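Local coordinates for protein putative cathepsin d (Ixodes ricinus, PDB 5N7Q) that probably acts as an aspartic-type endopeptidase of the pepsin-like A1 family, cleaving peptide bonds within proteins, at residues 139-144 / 148-153. Sequence-based numbering, arbitrary orientation.
Sequences PVFDNM and GLLGEQ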
loop_
_atom_site.group_PDB
_atom_site.type_symbol
_atom_site.label_atom_id
_atom_site.label_comp_id
_atom_site.label_asym_id
_atom_site.label_seq_id
_atom_site.Cartn_x
_atom_site.Cartn_y
_atom_site.Cartn_z
ATOM N N PRO A 139 -10.460 12.403 -2.985
ATOM C CA PRO A 139 -10.203 11.176 -2.234
ATOM C C PRO A 139 -10.836 11.157 -0.855
ATOM O O PRO A 139 -11.172 12.196 -0.281
ATOM C CB PRO A 139 -8.682 11.152 -2.102
ATOM C CG PRO A 139 -8.184 12.037 -3.211
ATOM C CD PRO A 139 -9.213 13.126 -3.265
ATOM N N VAL A 140 -11.018 9.955 -0.344
ATOM C CA VAL A 140 -11.663 9.742 0.937
ATOM C C VAL A 140 -11.026 10.575 2.042
ATOM O O VAL A 140 -11.732 11.298 2.757
ATOM C CB VAL A 140 -11.702 8.254 1.318
ATOM C CG1 VAL A 140 -12.247 8.078 2.726
ATOM C CG2 VAL A 140 -12.586 7.491 0.351
ATOM N N PHE A 141 -9.692 10.547 2.157
ATOM C CA PHE A 141 -9.066 11.249 3.270
ATOM C C PHE A 141 -9.232 12.747 3.098
ATOM O O PHE A 141 -9.439 13.477 4.057
ATOM C CB PHE A 141 -7.599 10.919 3.439
ATOM C CG PHE A 141 -7.001 11.418 4.735
ATOM C CD1 PHE A 141 -7.447 10.920 5.967
ATOM C CD2 PHE A 141 -5.979 12.364 4.744
ATOM C CE1 PHE A 141 -6.911 11.362 7.170
ATOM C CE2 PHE A 141 -5.421 12.792 5.940
ATOM C CZ PHE A 141 -5.884 12.276 7.161
ATOM N N ASP A 142 -9.110 13.216 1.852
ATOM C CA ASP A 142 -9.343 14.626 1.585
ATOM C C ASP A 142 -10.754 15.084 1.958
ATOM O O ASP A 142 -10.963 16.188 2.486
ATOM C CB ASP A 142 -9.114 14.878 0.104
ATOM C CG ASP A 142 -7.653 15.007 -0.221
ATOM O OD1 ASP A 142 -6.952 13.977 -0.162
ATOM O OD2 ASP A 142 -7.202 16.136 -0.473
ATOM N N ASN A 143 -11.724 14.221 1.677
ATOM C CA ASN A 143 -13.124 14.489 2.032
ATOM C C ASN A 143 -13.323 14.499 3.568
ATOM O O ASN A 143 -14.013 15.375 4.102
ATOM C CB ASN A 143 -14.025 13.452 1.358
ATOM C CG ASN A 143 -15.384 13.997 0.986
ATOM O OD1 ASN A 143 -15.637 15.205 1.063
ATOM N ND2 ASN A 143 -16.274 13.104 0.587
ATOM N N MET A 144 -12.662 13.586 4.277
ATOM C CA MET A 144 -12.627 13.606 5.739
ATOM C C MET A 144 -12.073 14.932 6.245
ATOM O O MET A 144 -12.667 15.550 7.149
ATOM C CB MET A 144 -11.796 12.447 6.275
ATOM C CG MET A 144 -12.458 11.102 6.058
ATOM S SD MET A 144 -11.411 9.708 6.495
ATOM C CE MET A 144 -11.804 9.512 8.223
ATOM N N GLY A 148 -13.901 18.146 8.351
ATOM C CA GLY A 148 -13.344 18.367 9.666
ATOM C C GLY A 148 -13.344 17.172 10.579
ATOM O O GLY A 148 -13.206 17.317 11.809
ATOM N N LEU A 149 -13.409 15.971 10.013
ATOM C CA LEU A 149 -13.602 14.772 10.827
ATOM C C LEU A 149 -12.373 14.363 11.639
ATOM O O LEU A 149 -12.498 13.592 12.572
ATOM C CB LEU A 149 -14.034 13.600 9.949
ATOM C CG LEU A 149 -15.304 13.827 9.129
ATOM C CD1 LEU A 149 -15.605 12.600 8.299
ATOM C CD2 LEU A 149 -16.464 14.181 10.051
ATOM N N LEU A 150 -11.207 14.890 11.290
ATOM C CA LEU A 150 -9.969 14.622 12.035
ATOM C C LEU A 150 -9.622 15.733 13.021
ATOM O O LEU A 150 -8.543 15.727 13.631
ATOM C CB LEU A 150 -8.785 14.439 11.079
ATOM C CG LEU A 150 -8.829 13.337 10.008
ATOM C CD1 LEU A 150 -9.599 12.111 10.468
ATOM C CD2 LEU A 150 -9.350 13.818 8.668
ATOM N N GLY A 151 -10.511 16.696 13.206
ATOM C CA GLY A 151 -10.160 17.814 14.053
ATOM C C GLY A 151 -8.988 18.551 13.462
ATOM O O GLY A 151 -9.001 18.899 12.266
ATOM N N GLU A 152 -7.965 18.765 14.284
ATOM C CA GLU A 152 -6.731 19.433 13.880
ATOM C C GLU A 152 -5.547 18.504 13.601
ATOM O O GLU A 152 -4.413 18.972 13.456
ATOM C CB GLU A 152 -6.327 20.428 14.959
ATOM C CG GLU A 152 -7.378 21.477 15.233
ATOM C CD GLU A 152 -7.475 22.452 14.099
ATOM O OE1 GLU A 152 -6.421 23.017 13.723
ATOM O OE2 GLU A 152 -8.593 22.640 13.572
ATOM N N GLN A 153 -5.804 17.198 13.530
ATOM C CA GLN A 153 -4.751 16.211 13.363
ATOM C C GLN A 153 -4.970 15.472 12.043
ATOM O O GLN A 153 -5.462 14.335 12.022
ATOM C CB GLN A 153 -4.741 15.284 14.584
ATOM C CG GLN A 153 -3.733 14.138 14.587
ATOM C CD GLN A 153 -2.274 14.570 14.457
ATOM O OE1 GLN A 153 -1.953 15.527 13.752
ATOM N NE2 GLN A 153 -1.371 13.837 15.114
#
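Gly148 brings its N to 3.1 Å from Met144 O, but the angle is too poor for a hydrogen bond; its positive phi turns the chain out of helix 140-146. Leu149 N takes that carbonyl instead, 3.0 Å from Met144 O and nearly straight at 165°, with the donor tilted 27° from the carbonyl plane. CB and CG of Leu149 lie against the same oxygen, and its CD1 reaches Met144 CG at 4.1 Å, the two side chains crossing at about a right angle. Positive-phi Gly148 and the bonds returning to the final turn make the helix end a Schellman motif; here it ends a short helix of the pepsin-like fold, and a type I turn from Gly148 to Gly151 follows on the way to strand 155-160. Leu150 points back at the helix. Its CG, anti to the carbonyl carbon (chi1 -58°), is carried toward the helix; CD2 packs against both Met144 CB, at 3.7 Å, and Phe141 CE1, at 3.8 Å, meeting the ring obliquely, while Leu150 CD1 touches Met144 CE. Tyr6 of strand 6-13 packs on both Met144 and Leu150, and Phe156 meets the Phe141 ring edge-to-face. Gln153 N closes the type II' turn on Leu150 O at 3.1 Å.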